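Local coordinates for protein L-threonine dehydrogenase (Flavobacterium frigidimaris, PDB 2YY7) that probably catalyses the NAD-dependent oxidation of L-threonine as a member of the epimerase-like short-chain dehydrogenase/reductase superfamily, at residues A[119-124]-A[278-283]; A[130-134]-A[236-241]; A[183-187]-A[201-205]; A[207-213]-A[244-250]. Numbering follows the deposited sequence.

How the interactions relate
Interactions 1, 2 and 3 are buried, and interaction 4 is partly buried. Interaction 4 is the one with regular pairing across its segments: strands 211-213 and 245-247 are joined by backbone hydrogen bonds. Interactions 1 and 3 rest on apolar and aromatic side chains, with two bridging waters in interaction 1. Interaction 2 is more polar and includes strand 240-241, which belongs to the same sheet that interaction 4 reaches. Interaction 1 touches all the others: S282 meets N130 and T131, W279 meets T184 and M211, and A281 O accepts from S246 OG. Y187 of interaction 3 packs on F247 of interaction 4. Interactions 2 and 3 do not touch.

Interaction 1 of 4, residues A[119-124]-A[278-283]; sequences IAVFGP and SWPASI
Both segments are largely irregular. Residues 119-121 form a short 3-10 turn, closed by F122 N to I119 O at 3.2 Å. F122 and G123 then extend, and residues 279-280 are also extended (W279 psi 161°, P280 psi 168°). The CA atoms come nearest at P124 and S278, 4.3 Å apart. Apolar packing dominates. W279 (chi1 m) brings its indole back to I119 and A120: I119 CD1 to W279 CE3 is 3.8 Å and A120 CB to W279 CZ2 is 3.5 Å. The F122 side chain (chi1 m) packs on P280, CB to CD 3.6 Å, and on I283, CE2 to CD1 3.8 Å. The 119-124 loop follows strand 112-118 of the Rossmann-type sheet, close to the NAD site; the A120 side chain lies about 5 Å from that of K147, an NAD-binding residue. Two waters supply the polar links. One donates to A120 O (2.6 Å) and accepts from W279 NE1 (3.1 Å). The other donates to F122 O and to S278 OG, both at 2.8 Å; S278 OG also bonds I275 O.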
loop_
_atom_site.group_PDB
_atom_site.type_symbol
_atom_site.label_atom_id
_atom_site.label_comp_id
_atom_site.label_asym_id
_atom_site.label_seq_id
_atom_site.Cartn_x
_atom_site.Cartn_y
_atom_site.Cartn_z
ATOM N N ILE A 119 -13.527 -1.382 -3.960
ATOM C CA ILE A 119 -13.533 -2.737 -3.426
ATOM C C ILE A 119 -12.300 -3.449 -3.982
ATOM O O ILE A 119 -11.971 -4.561 -3.573
ATOM C CB ILE A 119 -14.788 -3.519 -3.865
ATOM C CG1 ILE A 119 -14.962 -3.406 -5.386
ATOM C CG2 ILE A 119 -16.010 -3.003 -3.111
ATOM C CD1 ILE A 119 -16.028 -4.332 -5.960
ATOM N N ALA A 120 -11.620 -2.795 -4.925
ATOM C CA ALA A 120 -10.419 -3.355 -5.537
ATOM C C ALA A 120 -9.250 -3.403 -4.554
ATOM O O ALA A 120 -8.209 -3.993 -4.857
ATOM C CB ALA A 120 -10.028 -2.544 -6.769
ATOM N N VAL A 121 -9.412 -2.779 -3.386
ATOM C CA VAL A 121 -8.357 -2.793 -2.374
ATOM C C VAL A 121 -8.236 -4.179 -1.735
ATOM O O VAL A 121 -7.241 -4.492 -1.077
ATOM C CB VAL A 121 -8.612 -1.746 -1.254
ATOM C CG1 VAL A 121 -8.619 -0.347 -1.846
ATOM C CG2 VAL A 121 -9.931 -2.032 -0.544
ATOM N N PHE A 122 -9.253 -5.012 -1.936
ATOM C CA PHE A 122 -9.248 -6.359 -1.385
ATOM C C PHE A 122 -8.543 -7.317 -2.345
ATOM O O PHE A 122 -8.401 -7.019 -3.530
ATOM C CB PHE A 122 -10.684 -6.813 -1.114
ATOM C CG PHE A 122 -11.400 -5.953 -0.107
ATOM C CD1 PHE A 122 -10.915 -5.837 1.195
ATOM C CD2 PHE A 122 -12.539 -5.235 -0.464
ATOM C CE1 PHE A 122 -11.551 -5.021 2.125
ATOM C CE2 PHE A 122 -13.185 -4.411 0.463
ATOM C CZ PHE A 122 -12.689 -4.305 1.758
ATOM N N GLY A 123 -8.093 -8.457 -1.828
ATOM C CA GLY A 123 -7.392 -9.417 -2.658
ATOM C C GLY A 123 -7.866 -10.849 -2.491
ATOM O O GLY A 123 -8.852 -11.101 -1.787
ATOM N N PRO A 124 -7.160 -11.813 -3.107
ATOM C CA PRO A 124 -7.444 -13.255 -3.086
ATOM C C PRO A 124 -7.592 -13.856 -1.692
ATOM O O PRO A 124 -8.320 -14.830 -1.498
ATOM C CB PRO A 124 -6.245 -13.859 -3.823
ATOM C CG PRO A 124 -5.776 -12.750 -4.714
ATOM C CD PRO A 124 -5.899 -11.547 -3.825
ATOM N N SER A 278 -10.359 -12.152 -7.719
ATOM C CA SER A 278 -9.537 -11.746 -6.583
ATOM C C SER A 278 -10.301 -10.818 -5.634
ATOM O O SER A 278 -9.763 -10.397 -4.607
ATOM C CB SER A 278 -8.257 -11.052 -7.055
ATOM O OG SER A 278 -8.509 -9.715 -7.440
ATOM N N TRP A 279 -11.553 -10.505 -5.970
ATOM C CA TRP A 279 -12.371 -9.628 -5.130
ATOM C C TRP A 279 -13.471 -10.373 -4.382
ATOM O O TRP A 279 -13.851 -11.483 -4.755
ATOM C CB TRP A 279 -13.050 -8.534 -5.962
ATOM C CG TRP A 279 -12.140 -7.582 -6.650
ATOM C CD1 TRP A 279 -10.797 -7.426 -6.451
ATOM C CD2 TRP A 279 -12.517 -6.618 -7.637
ATOM N NE1 TRP A 279 -10.316 -6.420 -7.256
ATOM C CE2 TRP A 279 -11.351 -5.907 -7.994
ATOM C CE3 TRP A 279 -13.731 -6.283 -8.255
ATOM C CZ2 TRP A 279 -11.363 -4.880 -8.942
ATOM C CZ3 TRP A 279 -13.742 -5.259 -9.199
ATOM C CH2 TRP A 279 -12.565 -4.572 -9.533
ATOM N N PRO A 280 -14.002 -9.757 -3.310
ATOM C CA PRO A 280 -15.072 -10.329 -2.486
ATOM C C PRO A 280 -16.377 -10.411 -3.275
ATOM O O PRO A 280 -16.497 -9.821 -4.349
ATOM C CB PRO A 280 -15.185 -9.342 -1.326
ATOM C CG PRO A 280 -13.809 -8.757 -1.234
ATOM C CD PRO A 280 -13.458 -8.542 -2.680
ATOM N N ALA A 281 -17.351 -11.134 -2.732
ATOM C CA ALA A 281 -18.648 -11.274 -3.384
ATOM C C ALA A 281 -19.640 -10.272 -2.796
ATOM O O ALA A 281 -20.484 -9.726 -3.517
ATOM C CB ALA A 281 -19.174 -12.707 -3.207
ATOM N N SER A 282 -19.534 -10.035 -1.491
ATOM C CA SER A 282 -20.416 -9.100 -0.786
ATOM C C SER A 282 -19.632 -8.357 0.300
ATOM O O SER A 282 -18.658 -8.881 0.836
ATOM C CB SER A 282 -21.592 -9.854 -0.159
ATOM O OG SER A 282 -21.124 -10.799 0.786
ATOM N N ILE A 283 -20.086 -7.153 0.642
ATOM C CA ILE A 283 -19.398 -6.301 1.616
ATOM C C ILE A 283 -20.212 -5.918 2.860
ATOM O O ILE A 283 -21.401 -5.623 2.762
ATOM C CB ILE A 283 -18.949 -4.977 0.925
ATOM C CG1 ILE A 283 -18.027 -5.282 -0.260
ATOM C CG2 ILE A 283 -18.280 -4.047 1.936
ATOM C CD1 ILE A 283 -16.682 -5.849 0.119
HETATM O O HOH W 1 -7.445 -5.405 -6.915
HETATM O O HOH W 2 -7.150 -7.899 -5.831
#

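Interaction 2 of 4, residues A[130-134]-A[236-241]; sequences NTPQY and IHSSYN
Segment 130-134 is an irregular loop. N130 has positive phi and psi (48/49), T131 and P132 are extended, and Q133 turns back to -64/-41. Segment 236-241 turns through H237 and S238, then straightens into a weakly bonded strand at about 240-241. The backbones come nearest at Q133 and N241, with CA atoms 5.6 Å apart. N241 directs its CA-to-CB bond toward the loop, and its ND2 lies 3.1 Å from P132 O. Its amide has partners beyond the two segments: OD1 accepts from R169 NH1 and ND2 bonds D284 O. Q133 (chi1 t, chi2 p) reaches across from a sideways start, so that its CD lies 3.5 Å from I236 CD1. The end of this side chain sits by the backbone of S239 and N241. I236 (chi1 m, chi2 t) also meets Y134 (chi1 m), whose OH is 3.7 Å from I236 CG1. Within its own segment, I236 N donates to Y240 OH at 3.2 Å; that hydroxyl also bonds D291. Y134 packs on E138 of the second subunit, which places this edge of the contact at the dimer interface. The arrangement ties the loop between strand 112-118 and helix 142-161 to strand 240-241, which pairs in parallel with strand 164-174 in the central sheet of the Rossmann-type fold.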
loop_
_atom_site.group_PDB
_atom_site.type_symbol
_atom_site.label_atom_id
_atom_site.label_comp_id
_atom_site.label_asym_id
_atom_site.label_seq_id
_atom_site.Cartn_x
_atom_site.Cartn_y
_atom_site.Cartn_z
ATOM N N ASN A 130 -19.569 -10.880 3.066
ATOM C CA ASN A 130 -19.697 -9.887 4.130
ATOM C C ASN A 130 -18.322 -9.418 4.611
ATOM O O ASN A 130 -18.042 -9.389 5.809
ATOM C CB ASN A 130 -20.495 -10.462 5.306
ATOM C CG ASN A 130 -21.910 -10.852 4.913
ATOM O OD1 ASN A 130 -22.119 -11.800 4.158
ATOM N ND2 ASN A 130 -22.887 -10.114 5.418
ATOM N N THR A 131 -17.467 -9.055 3.662
ATOM C CA THR A 131 -16.120 -8.585 3.975
ATOM C C THR A 131 -16.166 -7.477 5.023
ATOM O O THR A 131 -16.869 -6.477 4.850
ATOM C CB THR A 131 -15.429 -8.039 2.719
ATOM O OG1 THR A 131 -15.470 -9.034 1.689
ATOM C CG2 THR A 131 -13.973 -7.685 3.023
ATOM N N PRO A 132 -15.414 -7.642 6.124
ATOM C CA PRO A 132 -15.357 -6.664 7.218
ATOM C C PRO A 132 -14.630 -5.373 6.831
ATOM O O PRO A 132 -13.875 -5.346 5.859
ATOM C CB PRO A 132 -14.600 -7.412 8.321
ATOM C CG PRO A 132 -14.788 -8.875 7.967
ATOM C CD PRO A 132 -14.655 -8.855 6.472
ATOM N N GLN A 133 -14.858 -4.313 7.603
ATOM C CA GLN A 133 -14.208 -3.026 7.377
ATOM C C GLN A 133 -12.700 -3.199 7.584
ATOM O O GLN A 133 -11.889 -2.642 6.843
ATOM C CB GLN A 133 -14.740 -1.981 8.363
ATOM C CG GLN A 133 -13.895 -0.704 8.441
ATOM C CD GLN A 133 -14.036 0.178 7.215
ATOM O OE1 GLN A 133 -13.058 0.755 6.737
ATOM N NE2 GLN A 133 -15.261 0.306 6.713
ATOM N N TYR A 134 -12.339 -3.966 8.608
ATOM C CA TYR A 134 -10.939 -4.240 8.920
ATOM C C TYR A 134 -10.702 -5.713 8.604
ATOM O O TYR A 134 -11.246 -6.594 9.272
ATOM C CB TYR A 134 -10.667 -3.968 10.402
ATOM C CG TYR A 134 -10.965 -2.545 10.827
ATOM C CD1 TYR A 134 -10.073 -1.509 10.549
ATOM C CD2 TYR A 134 -12.148 -2.233 11.496
ATOM C CE1 TYR A 134 -10.352 -0.194 10.932
ATOM C CE2 TYR A 134 -12.438 -0.930 11.879
ATOM C CZ TYR A 134 -11.540 0.083 11.598
ATOM O OH TYR A 134 -11.835 1.369 11.984
ATOM N N ILE A 236 -13.546 6.769 10.621
ATOM C CA ILE A 236 -12.553 6.014 9.869
ATOM C C ILE A 236 -11.928 6.992 8.875
ATOM O O ILE A 236 -12.630 7.633 8.088
ATOM C CB ILE A 236 -13.199 4.822 9.132
ATOM C CG1 ILE A 236 -13.883 3.904 10.155
ATOM C CG2 ILE A 236 -12.136 4.048 8.352
ATOM C CD1 ILE A 236 -14.553 2.679 9.556
ATOM N N HIS A 237 -10.605 7.103 8.915
ATOM C CA HIS A 237 -9.912 8.050 8.058
ATOM C C HIS A 237 -9.124 7.457 6.894
ATOM O O HIS A 237 -8.367 8.155 6.213
ATOM C CB HIS A 237 -9.057 8.940 8.956
ATOM C CG HIS A 237 -9.843 9.553 10.075
ATOM N ND1 HIS A 237 -10.789 10.534 9.865
ATOM C CD2 HIS A 237 -9.898 9.258 11.395
ATOM C CE1 HIS A 237 -11.393 10.815 11.007
ATOM N NE2 HIS A 237 -10.872 10.054 11.951
ATOM N N SER A 238 -9.325 6.162 6.669
ATOM C CA SER A 238 -8.716 5.457 5.553
ATOM C C SER A 238 -9.833 5.531 4.510
ATOM O O SER A 238 -9.860 6.446 3.688
ATOM C CB SER A 238 -8.408 4.005 5.943
ATOM O OG SER A 238 -9.517 3.392 6.583
ATOM N N SER A 239 -10.765 4.582 4.566
ATOM C CA SER A 239 -11.914 4.579 3.659
ATOM C C SER A 239 -12.981 3.641 4.214
ATOM O O SER A 239 -12.664 2.594 4.787
ATOM C CB SER A 239 -11.513 4.134 2.250
ATOM O OG SER A 239 -12.572 4.365 1.326
ATOM N N TYR A 240 -14.242 4.027 4.044
ATOM C CA TYR A 240 -15.373 3.244 4.533
ATOM C C TYR A 240 -15.851 2.169 3.572
ATOM O O TYR A 240 -15.949 2.403 2.365
ATOM C CB TYR A 240 -16.571 4.162 4.808
ATOM C CG TYR A 240 -16.571 4.855 6.148
ATOM C CD1 TYR A 240 -17.127 4.239 7.270
ATOM C CD2 TYR A 240 -16.042 6.134 6.292
ATOM C CE1 TYR A 240 -17.159 4.888 8.507
ATOM C CE2 TYR A 240 -16.067 6.789 7.522
ATOM C CZ TYR A 240 -16.629 6.160 8.621
ATOM O OH TYR A 240 -16.670 6.809 9.831
ATOM N N ASN A 241 -16.138 0.986 4.106
ATOM C CA ASN A 241 -16.704 -0.073 3.287
ATOM C C ASN A 241 -18.073 0.532 2.952
ATOM O O ASN A 241 -18.635 1.273 3.761
ATOM C CB ASN A 241 -16.891 -1.359 4.104
ATOM C CG ASN A 241 -15.785 -2.381 3.867
ATOM O OD1 ASN A 241 -14.816 -2.121 3.156
ATOM N ND2 ASN A 241 -15.931 -3.552 4.470
#

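Interaction 3 of 4, residues A[183-187]-A[201-205]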
loop_
_atom_site.group_PDB
_atom_site.type_symbol
_atom_site.label_atom_id
_atom_site.label_comp_id
_atom_site.label_asym_id
_atom_site.label_seq_id
_atom_site.Cartn_x
_atom_site.Cartn_y
_atom_site.Cartn_z
ATOM N N GLY A 183 -13.814 -0.409 -15.713
ATOM C CA GLY A 183 -13.678 -1.116 -14.453
ATOM C C GLY A 183 -13.952 -2.578 -14.749
ATOM O O GLY A 183 -14.280 -2.923 -15.883
ATOM N N THR A 184 -13.822 -3.439 -13.748
ATOM C CA THR A 184 -14.062 -4.865 -13.950
ATOM C C THR A 184 -15.550 -5.193 -13.848
ATOM O O THR A 184 -15.997 -6.254 -14.285
ATOM C CB THR A 184 -13.285 -5.701 -12.913
ATOM O OG1 THR A 184 -11.884 -5.428 -13.036
ATOM C CG2 THR A 184 -13.522 -7.176 -13.131
ATOM N N THR A 185 -16.314 -4.268 -13.276
ATOM C CA THR A 185 -17.749 -4.447 -13.096
ATOM C C THR A 185 -18.573 -3.800 -14.209
ATOM O O THR A 185 -19.804 -3.804 -14.161
ATOM C CB THR A 185 -18.190 -3.852 -11.742
ATOM O OG1 THR A 185 -17.722 -2.501 -11.636
ATOM C CG2 THR A 185 -17.612 -4.659 -10.589
ATOM N N ASP A 186 -17.898 -3.255 -15.216
ATOM C CA ASP A 186 -18.578 -2.576 -16.315
ATOM C C ASP A 186 -19.617 -3.410 -17.070
ATOM O O ASP A 186 -20.480 -2.851 -17.748
ATOM C CB ASP A 186 -17.545 -2.022 -17.300
ATOM C CG ASP A 186 -16.692 -0.910 -16.696
ATOM O OD1 ASP A 186 -16.800 -0.648 -15.476
ATOM O OD2 ASP A 186 -15.912 -0.295 -17.446
ATOM N N TYR A 187 -19.553 -4.734 -16.950
ATOM C CA TYR A 187 -20.519 -5.579 -17.651
ATOM C C TYR A 187 -21.946 -5.294 -17.180
ATOM O O TYR A 187 -22.896 -5.467 -17.941
ATOM C CB TYR A 187 -20.216 -7.070 -17.443
ATOM C CG TYR A 187 -20.927 -7.677 -16.252
ATOM C CD1 TYR A 187 -20.342 -7.677 -14.986
ATOM C CD2 TYR A 187 -22.215 -8.206 -16.381
ATOM C CE1 TYR A 187 -21.023 -8.190 -13.875
ATOM C CE2 TYR A 187 -22.905 -8.713 -15.277
ATOM C CZ TYR A 187 -22.301 -8.701 -14.030
ATOM O OH TYR A 187 -22.987 -9.185 -12.935
ATOM N N TYR A 201 -26.447 -10.273 -25.311
ATOM C CA TYR A 201 -25.192 -9.751 -24.790
ATOM C C TYR A 201 -24.154 -10.845 -24.564
ATOM O O TYR A 201 -24.486 -11.962 -24.169
ATOM C CB TYR A 201 -25.457 -9.016 -23.465
ATOM C CG TYR A 201 -24.219 -8.512 -22.739
ATOM C CD1 TYR A 201 -24.003 -8.831 -21.397
ATOM C CD2 TYR A 201 -23.271 -7.720 -23.388
ATOM C CE1 TYR A 201 -22.878 -8.379 -20.719
ATOM C CE2 TYR A 201 -22.135 -7.258 -22.717
ATOM C CZ TYR A 201 -21.945 -7.594 -21.380
ATOM O OH TYR A 201 -20.825 -7.166 -20.710
ATOM N N GLU A 202 -22.898 -10.513 -24.837
ATOM C CA GLU A 202 -21.796 -11.433 -24.616
ATOM C C GLU A 202 -21.025 -10.861 -23.428
ATOM O O GLU A 202 -20.303 -9.873 -23.552
ATOM C CB GLU A 202 -20.920 -11.530 -25.869
ATOM C CG GLU A 202 -21.640 -12.208 -27.044
ATOM C CD GLU A 202 -20.740 -12.441 -28.247
ATOM O OE1 GLU A 202 -21.201 -13.062 -29.226
ATOM O OE2 GLU A 202 -19.573 -12.003 -28.216
ATOM N N CYS A 203 -21.215 -11.490 -22.273
ATOM C CA CYS A 203 -20.607 -11.077 -21.009
ATOM C C CYS A 203 -19.125 -11.445 -20.869
ATOM O O CYS A 203 -18.729 -12.563 -21.198
ATOM C CB CYS A 203 -21.405 -11.710 -19.867
ATOM S SG CYS A 203 -21.118 -11.015 -18.238
ATOM N N PHE A 204 -18.310 -10.517 -20.367
ATOM C CA PHE A 204 -16.887 -10.792 -20.202
ATOM C C PHE A 204 -16.505 -11.402 -18.848
ATOM O O PHE A 204 -15.326 -11.469 -18.496
ATOM C CB PHE A 204 -16.052 -9.531 -20.487
ATOM C CG PHE A 204 -16.296 -8.388 -19.539
ATOM C CD1 PHE A 204 -15.797 -8.419 -18.240
ATOM C CD2 PHE A 204 -16.982 -7.249 -19.966
ATOM C CE1 PHE A 204 -15.968 -7.331 -17.382
ATOM C CE2 PHE A 204 -17.159 -6.157 -19.116
ATOM C CZ PHE A 204 -16.651 -6.197 -17.823
ATOM N N LEU A 205 -17.513 -11.855 -18.109
ATOM C CA LEU A 205 -17.333 -12.508 -16.812
ATOM C C LEU A 205 -18.237 -13.747 -16.811
ATOM O O LEU A 205 -19.311 -13.721 -17.412
ATOM C CB LEU A 205 -17.745 -11.565 -15.680
ATOM C CG LEU A 205 -16.665 -10.999 -14.750
ATOM C CD1 LEU A 205 -15.425 -10.570 -15.524
ATOM C CD2 LEU A 205 -17.260 -9.833 -13.978
#
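A small aromatic cluster joins the loop entering helix 187-197 to strand 200-203 and the turn that follows it. Y187, in the region where helix 187-197 starts, is at its centre. Its CB lies 4.0 Å from the centroid of the F204 ring and 26° off the ring normal, a CH-pi contact over the face. The nearest side-chain atom pair there is Y187 CB to F204 CE2, 3.6 Å. C203 sets its SG 3.5 Å from Y187 CD2 and 4.2 Å from the ring centroid, an oblique sulfur-aromatic contact. L205 adds an aliphatic neighbour, with CD2 3.9 Å from Y187 CD1. Y201 also turns toward the 183-187 segment, placing its OH 3.3 Å from Y187 CB. The F204 ring (chi1 p) reaches the backbone of the 183-187 segment: its edge meets T184 O, 3.3 Å from CE1, and Y187 N is 3.4 Å from CZ. F204 also makes a cation-pi contact with R272. In the 183-187 segment, D186 OD2 accepts a weak hydrogen bond from G183 N at 2.7 Å, while T184 OG1 bonds S80 OG. The D186 side chain is about 5 Å from that of Q13, which binds NAD. The arrangement packs the loop that enters helix 187-197 against the end of strand 200-203, which pairs in parallel with strand 264-267 in a small second sheet.

Interaction 4 of 4, residues A[207-213]-A[244-250]; sequences SETKMPM and AMSFTPT
M213 N donates to M245 O at 2.7 Å and M245 N to M213 O at 2.9 Å, a hydrogen-bonded pair. M211 and F247 form the next, M211 N to F247 O and F247 N to M211 O both 3.2 Å. P212 and S246 are the non-hydrogen-bonded pair between them, CA atoms 4.3 Å apart. Strands 211-213 and 245-247 run antiparallel at 141°, with a closest axis approach of 4.4 Å. T250 N donates to S207 O (3.2 Å), and T250 OG1 lies 2.8 Å from E208 OE2. One water donates to T209 O (2.8 Å) and F247 O (2.7 Å); another links E208 OE1 (2.7 Å) and T248 OG1 (2.6 Å). T248 (chi1 p) is the N-cap of helix 249-257. On the face with M211, M213 and M245, F247 (chi1 p) takes M213 CG at 3.5 Å from its CZ, with an oblique Met-aromatic contact to M213 SD. Helices 187-197 and 300-311 pack on this face, and strand 211-215 pairs in parallel with strand 164-174.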
loop_
_atom_site.group_PDB
_atom_site.type_symbol
_atom_site.label_atom_id
_atom_site.label_comp_id
_atom_site.label_asym_id
_atom_site.label_seq_id
_atom_site.Cartn_x
_atom_site.Cartn_y
_atom_site.Cartn_z
ATOM N N SER A 207 -20.913 -16.628 -15.660
ATOM C CA SER A 207 -22.254 -16.519 -15.087
ATOM C C SER A 207 -22.459 -16.420 -13.580
ATOM O O SER A 207 -23.357 -15.704 -13.137
ATOM C CB SER A 207 -23.146 -17.648 -15.632
ATOM O OG SER A 207 -22.889 -18.884 -14.993
ATOM N N GLU A 208 -21.656 -17.121 -12.785
ATOM C CA GLU A 208 -21.838 -17.080 -11.338
ATOM C C GLU A 208 -20.840 -16.198 -10.582
ATOM O O GLU A 208 -20.612 -16.397 -9.391
ATOM C CB GLU A 208 -21.792 -18.501 -10.763
ATOM C CG GLU A 208 -22.728 -19.493 -11.450
ATOM C CD GLU A 208 -24.144 -18.963 -11.610
ATOM O OE1 GLU A 208 -24.772 -18.615 -10.588
ATOM O OE2 GLU A 208 -24.628 -18.897 -12.765
ATOM N N THR A 209 -20.251 -15.223 -11.271
ATOM C CA THR A 209 -19.290 -14.313 -10.653
ATOM C C THR A 209 -20.046 -13.291 -9.802
ATOM O O THR A 209 -20.465 -12.241 -10.296
ATOM C CB THR A 209 -18.465 -13.583 -11.732
ATOM O OG1 THR A 209 -17.812 -14.552 -12.561
ATOM C CG2 THR A 209 -17.413 -12.685 -11.099
ATOM N N LYS A 210 -20.229 -13.614 -8.525
ATOM C CA LYS A 210 -20.948 -12.744 -7.600
ATOM C C LYS A 210 -20.073 -11.575 -7.163
ATOM O O LYS A 210 -18.941 -11.766 -6.724
ATOM C CB LYS A 210 -21.400 -13.555 -6.384
ATOM C CG LYS A 210 -22.277 -12.810 -5.397
ATOM C CD LYS A 210 -22.667 -13.739 -4.259
ATOM C CE LYS A 210 -23.433 -13.007 -3.177
ATOM N NZ LYS A 210 -24.647 -12.359 -3.744
ATOM N N MET A 211 -20.601 -10.361 -7.287
ATOM C CA MET A 211 -19.841 -9.171 -6.918
ATOM C C MET A 211 -20.687 -8.124 -6.218
ATOM O O MET A 211 -21.914 -8.125 -6.331
ATOM C CB MET A 211 -19.232 -8.526 -8.164
ATOM C CG MET A 211 -18.343 -9.444 -8.984
ATOM S SD MET A 211 -17.734 -8.588 -10.457
ATOM C CE MET A 211 -16.245 -7.855 -9.802
ATOM N N PRO A 212 -20.032 -7.213 -5.477
ATOM C CA PRO A 212 -20.704 -6.126 -4.753
ATOM C C PRO A 212 -20.978 -5.026 -5.776
ATOM O O PRO A 212 -20.059 -4.577 -6.472
ATOM C CB PRO A 212 -19.660 -5.678 -3.732
ATOM C CG PRO A 212 -18.737 -6.863 -3.610
ATOM C CD PRO A 212 -18.638 -7.340 -5.027
ATOM N N MET A 213 -22.232 -4.592 -5.867
ATOM C CA MET A 213 -22.611 -3.557 -6.820
ATOM C C MET A 213 -23.458 -2.480 -6.158
ATOM O O MET A 213 -23.969 -2.670 -5.053
ATOM C CB MET A 213 -23.403 -4.181 -7.973
ATOM C CG MET A 213 -22.618 -5.179 -8.816
ATOM S SD MET A 213 -21.666 -4.395 -10.128
ATOM C CE MET A 213 -21.287 -5.817 -11.164
ATOM N N ALA A 244 -24.553 -2.072 -1.085
ATOM C CA ALA A 244 -25.940 -1.930 -1.505
ATOM C C ALA A 244 -26.425 -3.282 -2.025
ATOM O O ALA A 244 -27.287 -3.911 -1.416
ATOM C CB ALA A 244 -26.064 -0.863 -2.596
ATOM N N MET A 245 -25.849 -3.734 -3.138
ATOM C CA MET A 245 -26.235 -5.008 -3.743
ATOM C C MET A 245 -25.068 -5.953 -3.986
ATOM O O MET A 245 -23.904 -5.565 -3.931
ATOM C CB MET A 245 -26.889 -4.788 -5.109
ATOM C CG MET A 245 -27.857 -3.637 -5.210
ATOM S SD MET A 245 -28.385 -3.478 -6.929
ATOM C CE MET A 245 -27.044 -2.482 -7.608
ATOM N N SER A 246 -25.419 -7.196 -4.290
ATOM C CA SER A 246 -24.474 -8.252 -4.627
ATOM C C SER A 246 -25.287 -9.192 -5.499
ATOM O O SER A 246 -26.366 -9.646 -5.100
ATOM C CB SER A 246 -23.964 -8.992 -3.380
ATOM O OG SER A 246 -22.856 -8.321 -2.793
ATOM N N PHE A 247 -24.790 -9.447 -6.704
ATOM C CA PHE A 247 -25.471 -10.326 -7.639
ATOM C C PHE A 247 -24.512 -10.883 -8.682
ATOM O O PHE A 247 -23.398 -10.394 -8.843
ATOM C CB PHE A 247 -26.638 -9.580 -8.318
ATOM C CG PHE A 247 -26.226 -8.348 -9.110
ATOM C CD1 PHE A 247 -25.592 -8.468 -10.347
ATOM C CD2 PHE A 247 -26.506 -7.072 -8.627
ATOM C CE1 PHE A 247 -25.245 -7.331 -11.096
ATOM C CE2 PHE A 247 -26.164 -5.925 -9.364
ATOM C CZ PHE A 247 -25.531 -6.059 -10.602
ATOM N N THR A 248 -24.951 -11.925 -9.376
ATOM C CA THR A 248 -24.157 -12.567 -10.416
ATOM C C THR A 248 -24.702 -12.128 -11.768
ATOM O O THR A 248 -25.780 -11.536 -11.848
ATOM C CB THR A 248 -24.299 -14.100 -10.354
ATOM O OG1 THR A 248 -25.680 -14.443 -10.529
ATOM C CG2 THR A 248 -23.811 -14.646 -9.018
ATOM N N PRO A 249 -23.957 -12.398 -12.850
ATOM C CA PRO A 249 -24.448 -12.008 -14.172
ATOM C C PRO A 249 -25.773 -12.721 -14.456
ATOM O O PRO A 249 -26.692 -12.134 -15.029
ATOM C CB PRO A 249 -23.326 -12.463 -15.097
ATOM C CG PRO A 249 -22.106 -12.237 -14.249
ATOM C CD PRO A 249 -22.539 -12.793 -12.910
ATOM N N THR A 250 -25.871 -13.985 -14.039
ATOM C CA THR A 250 -27.092 -14.760 -14.250
ATOM C C THR A 250 -28.279 -14.037 -13.626
ATOM O O THR A 250 -29.345 -13.927 -14.241
ATOM C CB THR A 250 -26.999 -16.175 -13.622
ATOM O OG1 THR A 250 -25.929 -16.906 -14.231
ATOM C CG2 THR A 250 -28.300 -16.943 -13.834
HETATM O O HOH W 3 -26.650 -16.804 -10.103
HETATM O O HOH W 4 -21.603 -9.750 -10.704
#